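Local atomic coordinates of glycoside hydrolase family 16 protein (Akkermansia muciniphila, PDB entry 6T2N), a protein that probably hydrolyses internal beta-galactosidic linkages in mucin O-glycans, acting as an endo-acting O-glycanase of glycoside hydrolase family 16. Residues G50-F60 with I296-H307. Residues are numbered along the deposited sequence; the frame is centred on the assembly and turned at random.
Sequences GGWVYVWGDEF and IDYVRFYQTKEH. With CA (calcium ion), chain C.
Glu59, just past the short strand 57-58, meets Arg300 of strand 292-302 in a side-on salt bridge in which one carboxylate oxygen does most of the work. Glu59 OE1 accepts from Arg300 NH2 at 2.9 Å and from NE at 3.0 Å, both reaching its syn side from the same face of the carboxylate, while Glu59 OE2 receives a weak third bond from NE. The glutamate chain bends at chi2 (-56°), bringing its carboxylate across the extended arginine at about a right angle, the two flat groups 21° apart. The arginine's CZ sits over the centre of the Tyr298 ring; the guanidinium thus has the acid at its edge and that ring against one face. Farther along the same side, Tyr54 sets its ring edge against the face of Tyr302, the planes 82° apart, and its CE1 against Arg300 CB. Near the strand's end, Thr304 CG2 lies over the six-membered ring of Trp52, 4.0 Å from its centroid.

Behind these side chains runs the backbone pairing. Phe301 N bonds to Trp56 O at 2.7 Å, and Phe301 O accepts from Val55 N at 3.0 Å and, weakly, from Trp56 N: a classic beta bulge. At the other end, the carbonyls of Glu59 and Asp297, with Asp297 OD1, bind the calcium ion, which Gly98 O also coordinates. The whole illustrates a short N-terminal strand paired with the C-terminal strand 292-302 in the beta-jelly-roll sandwich of family 16, with calcium joining the loop after the first strand to the second, and both to Gly98.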
loop_
_atom_site.group_PDB
_atom_site.type_symbol
_atom_site.label_atom_id
_atom_site.label_comp_id
_atom_site.label_asym_id
_atom_site.label_seq_id
_atom_site.Cartn_x
_atom_site.Cartn_y
_atom_site.Cartn_z
ATOM N N GLY A 50 -5.256 21.061 14.723
ATOM C CA GLY A 50 -5.275 19.842 15.545
ATOM C C GLY A 50 -3.941 19.629 16.245
ATOM O O GLY A 50 -3.786 18.567 16.869
ATOM N N GLY A 51 -2.995 20.576 16.144
ATOM C CA GLY A 51 -1.613 20.414 16.653
ATOM C C GLY A 51 -0.952 19.135 16.141
ATOM O O GLY A 51 -0.184 18.506 16.905
ATOM N N TRP A 52 -1.264 18.728 14.903
ATOM C CA TRP A 52 -0.456 17.786 14.091
ATOM C C TRP A 52 0.923 18.401 13.866
ATOM O O TRP A 52 1.049 19.621 14.015
ATOM C CB TRP A 52 -1.126 17.558 12.743
ATOM C CG TRP A 52 -2.421 16.825 12.850
ATOM C CD1 TRP A 52 -3.679 17.329 12.702
ATOM C CD2 TRP A 52 -2.577 15.428 13.117
ATOM N NE1 TRP A 52 -4.608 16.333 12.841
ATOM C CE2 TRP A 52 -3.961 15.157 13.094
ATOM C CE3 TRP A 52 -1.676 14.391 13.353
ATOM C CZ2 TRP A 52 -4.480 13.893 13.336
ATOM C CZ3 TRP A 52 -2.186 13.132 13.571
ATOM C CH2 TRP A 52 -3.569 12.896 13.588
ATOM N N VAL A 53 1.919 17.604 13.489
ATOM C CA VAL A 53 3.234 18.153 13.054
ATOM C C VAL A 53 3.911 17.099 12.179
ATOM O O VAL A 53 3.888 15.903 12.611
ATOM C CB VAL A 53 4.125 18.665 14.216
ATOM C CG1 VAL A 53 4.093 17.820 15.473
ATOM C CG2 VAL A 53 5.567 18.854 13.775
ATOM N N TYR A 54 4.403 17.553 10.998
ATOM C CA TYR A 54 5.161 16.776 9.984
ATOM C C TYR A 54 6.246 16.002 10.719
ATOM O O TYR A 54 6.913 16.556 11.593
ATOM C CB TYR A 54 5.809 17.670 8.913
ATOM C CG TYR A 54 6.219 16.998 7.615
ATOM C CD1 TYR A 54 5.273 16.700 6.653
ATOM C CD2 TYR A 54 7.535 16.675 7.317
ATOM C CE1 TYR A 54 5.608 16.085 5.456
ATOM C CE2 TYR A 54 7.890 16.075 6.111
ATOM C CZ TYR A 54 6.924 15.779 5.160
ATOM O OH TYR A 54 7.183 15.176 3.940
ATOM N N VAL A 55 6.382 14.733 10.372
ATOM C CA VAL A 55 7.365 13.795 10.988
ATOM C C VAL A 55 8.185 13.127 9.880
ATOM O O VAL A 55 9.347 12.801 10.162
ATOM C CB VAL A 55 6.669 12.735 11.870
ATOM C CG1 VAL A 55 7.683 12.019 12.750
ATOM C CG2 VAL A 55 5.541 13.322 12.721
ATOM N N TRP A 56 7.599 12.894 8.698
ATOM C CA TRP A 56 8.254 12.142 7.597
ATOM C C TRP A 56 7.438 12.284 6.317
ATOM O O TRP A 56 6.195 12.435 6.404
ATOM C CB TRP A 56 8.428 10.677 8.007
ATOM C CG TRP A 56 9.271 9.806 7.124
ATOM C CD1 TRP A 56 10.573 9.444 7.327
ATOM C CD2 TRP A 56 8.844 9.081 5.956
ATOM N NE1 TRP A 56 10.994 8.580 6.353
ATOM C CE2 TRP A 56 9.948 8.327 5.511
ATOM C CE3 TRP A 56 7.633 8.983 5.264
ATOM C CZ2 TRP A 56 9.871 7.493 4.405
ATOM C CZ3 TRP A 56 7.552 8.157 4.173
ATOM C CH2 TRP A 56 8.658 7.417 3.759
ATOM N N GLY A 57 8.136 12.268 5.176
ATOM C CA GLY A 57 7.492 12.261 3.854
ATOM C C GLY A 57 8.413 12.655 2.700
ATOM O O GLY A 57 9.674 12.514 2.742
ATOM N N ASP A 58 7.775 13.056 1.618
ATOM C CA ASP A 58 8.429 13.108 0.289
ATOM C C ASP A 58 7.452 13.838 -0.624
ATOM O O ASP A 58 6.253 13.441 -0.690
ATOM C CB ASP A 58 8.850 11.722 -0.233
ATOM C CG ASP A 58 10.101 11.718 -1.110
ATOM O OD1 ASP A 58 10.272 12.691 -1.903
ATOM O OD2 ASP A 58 10.903 10.743 -0.979
ATOM N N GLU A 59 7.940 14.928 -1.204
ATOM C CA GLU A 59 7.180 15.704 -2.198
ATOM C C GLU A 59 7.711 15.279 -3.557
ATOM O O GLU A 59 7.053 15.598 -4.534
ATOM C CB GLU A 59 7.261 17.178 -1.816
ATOM C CG GLU A 59 6.997 17.377 -0.326
ATOM C CD GLU A 59 5.607 16.782 0.109
ATOM O OE1 GLU A 59 4.640 17.367 -0.461
ATOM O OE2 GLU A 59 5.509 15.945 1.083
ATOM N N PHE A 60 8.788 14.484 -3.575
ATOM C CA PHE A 60 9.369 13.890 -4.801
ATOM C C PHE A 60 9.759 14.999 -5.752
ATOM O O PHE A 60 9.218 15.042 -6.859
ATOM C CB PHE A 60 8.342 13.013 -5.511
ATOM C CG PHE A 60 7.964 11.808 -4.689
ATOM C CD1 PHE A 60 8.936 10.872 -4.341
ATOM C CD2 PHE A 60 6.661 11.639 -4.228
ATOM C CE1 PHE A 60 8.601 9.781 -3.552
ATOM C CE2 PHE A 60 6.330 10.542 -3.456
ATOM C CZ PHE A 60 7.301 9.620 -3.128
ATOM N N ILE A 296 2.295 9.587 -7.797
ATOM C CA ILE A 296 2.108 9.999 -6.372
ATOM C C ILE A 296 2.666 11.413 -6.242
ATOM O O ILE A 296 3.912 11.576 -6.330
ATOM C CB ILE A 296 2.797 9.032 -5.391
ATOM C CG1 ILE A 296 2.155 7.654 -5.406
ATOM C CG2 ILE A 296 2.809 9.613 -4.007
ATOM C CD1 ILE A 296 2.843 6.703 -6.320
ATOM N N ASP A 297 1.804 12.401 -6.041
ATOM C CA ASP A 297 2.318 13.774 -5.813
ATOM C C ASP A 297 3.081 13.802 -4.475
ATOM O O ASP A 297 4.184 14.315 -4.439
ATOM C CB ASP A 297 1.222 14.824 -5.989
ATOM C CG ASP A 297 1.762 16.238 -6.075
ATOM O OD1 ASP A 297 2.773 16.482 -6.788
ATOM O OD2 ASP A 297 1.158 17.091 -5.449
ATOM N N TYR A 298 2.548 13.291 -3.382
ATOM C CA TYR A 298 3.294 13.358 -2.103
ATOM C C TYR A 298 2.862 12.278 -1.107
ATOM O O TYR A 298 1.783 11.635 -1.223
ATOM C CB TYR A 298 3.204 14.760 -1.491
ATOM C CG TYR A 298 1.825 15.256 -1.162
ATOM C CD1 TYR A 298 1.071 14.701 -0.129
ATOM C CD2 TYR A 298 1.275 16.316 -1.857
ATOM C CE1 TYR A 298 -0.193 15.187 0.187
ATOM C CE2 TYR A 298 0.019 16.821 -1.546
ATOM C CZ TYR A 298 -0.714 16.256 -0.523
ATOM O OH TYR A 298 -1.951 16.740 -0.268
ATOM N N VAL A 299 3.766 12.070 -0.158
ATOM C CA VAL A 299 3.554 11.241 1.053
ATOM C C VAL A 299 3.972 12.093 2.243
ATOM O O VAL A 299 5.134 12.523 2.265
ATOM C CB VAL A 299 4.341 9.927 0.951
ATOM C CG1 VAL A 299 4.240 9.104 2.235
ATOM C CG2 VAL A 299 3.894 9.137 -0.275
ATOM N N ARG A 300 3.026 12.396 3.134
ATOM C CA ARG A 300 3.244 13.176 4.379
ATOM C C ARG A 300 2.646 12.431 5.559
ATOM O O ARG A 300 1.407 12.175 5.542
ATOM C CB ARG A 300 2.552 14.520 4.259
ATOM C CG ARG A 300 2.953 15.234 2.986
ATOM C CD ARG A 300 2.204 16.533 2.895
ATOM N NE ARG A 300 2.621 17.320 1.749
ATOM C CZ ARG A 300 1.845 18.197 1.148
ATOM N NH1 ARG A 300 0.607 18.395 1.550
ATOM N NH2 ARG A 300 2.293 18.893 0.137
ATOM N N PHE A 301 3.514 12.080 6.505
ATOM C CA PHE A 301 3.159 11.482 7.814
ATOM C C PHE A 301 3.190 12.563 8.897
ATOM O O PHE A 301 4.253 13.214 8.990
ATOM C CB PHE A 301 4.165 10.398 8.173
ATOM C CG PHE A 301 3.806 9.678 9.440
ATOM C CD1 PHE A 301 2.533 9.161 9.621
ATOM C CD2 PHE A 301 4.740 9.493 10.438
ATOM C CE1 PHE A 301 2.201 8.454 10.756
ATOM C CE2 PHE A 301 4.416 8.759 11.563
ATOM C CZ PHE A 301 3.153 8.240 11.717
ATOM N N TYR A 302 2.096 12.749 9.657
ATOM C CA TYR A 302 2.012 13.689 10.823
ATOM C C TYR A 302 1.599 12.984 12.138
ATOM O O TYR A 302 0.896 11.949 12.096
ATOM C CB TYR A 302 0.994 14.806 10.582
ATOM C CG TYR A 302 1.199 15.696 9.381
ATOM C CD1 TYR A 302 0.804 15.290 8.115
ATOM C CD2 TYR A 302 1.705 16.976 9.516
ATOM C CE1 TYR A 302 0.933 16.117 7.010
ATOM C CE2 TYR A 302 1.839 17.816 8.424
ATOM C CZ TYR A 302 1.446 17.392 7.167
ATOM O OH TYR A 302 1.574 18.198 6.069
ATOM N N GLN A 303 1.988 13.562 13.284
ATOM C CA GLN A 303 1.717 13.032 14.662
ATOM C C GLN A 303 1.442 14.168 15.667
ATOM O O GLN A 303 2.246 15.106 15.766
ATOM C CB GLN A 303 2.914 12.219 15.191
ATOM C CG GLN A 303 3.063 10.826 14.540
ATOM C CD GLN A 303 4.170 9.930 15.226
ATOM O OE1 GLN A 303 5.224 10.603 15.561
ATOM N NE2 GLN A 303 4.004 8.521 15.283
ATOM N N THR A 304 0.372 14.065 16.452
ATOM C CA THR A 304 0.190 14.929 17.652
ATOM C C THR A 304 1.121 14.396 18.743
ATOM O O THR A 304 1.580 13.225 18.605
ATOM C CB THR A 304 -1.275 15.039 18.110
ATOM O OG1 THR A 304 -1.785 13.797 18.606
ATOM C CG2 THR A 304 -2.181 15.547 17.007
ATOM N N LYS A 305 1.417 15.229 19.747
ATOM C CA LYS A 305 2.099 14.816 20.999
ATOM C C LYS A 305 1.489 13.477 21.417
ATOM O O LYS A 305 2.239 12.531 21.766
ATOM C CB LYS A 305 1.869 15.872 22.083
ATOM C CG LYS A 305 2.529 15.588 23.431
ATOM C CD LYS A 305 3.768 16.435 23.722
ATOM C CE LYS A 305 3.445 17.813 24.272
ATOM N NZ LYS A 305 4.616 18.718 24.249
ATOM N N GLU A 306 0.155 13.436 21.331
ATOM C CA GLU A 306 -0.723 12.301 21.692
ATOM C C GLU A 306 -0.299 11.023 20.932
ATOM O O GLU A 306 -0.123 9.966 21.583
ATOM C CB GLU A 306 -2.157 12.761 21.407
ATOM C CG GLU A 306 -3.237 11.793 21.872
ATOM C CD GLU A 306 -3.469 11.761 23.374
ATOM O OE1 GLU A 306 -2.686 12.418 24.114
ATOM O OE2 GLU A 306 -4.432 11.077 23.800
ATOM N N HIS A 307 -0.144 11.090 19.600
ATOM C CA HIS A 307 0.107 9.897 18.695
ATOM C C HIS A 307 1.517 9.284 18.919
ATOM O O HIS A 307 1.608 7.959 18.982
ATOM C CB HIS A 307 0.044 10.196 17.190
ATOM C CG HIS A 307 -1.474 10.480 16.767
ATOM N ND1 HIS A 307 -2.058 11.752 16.796
ATOM C CD2 HIS A 307 -2.571 9.666 16.276
ATOM C CE1 HIS A 307 -3.383 11.727 16.327
ATOM N NE2 HIS A 307 -3.779 10.435 16.038
HETATM CA CA CA C . 5.111 16.582 -5.369
#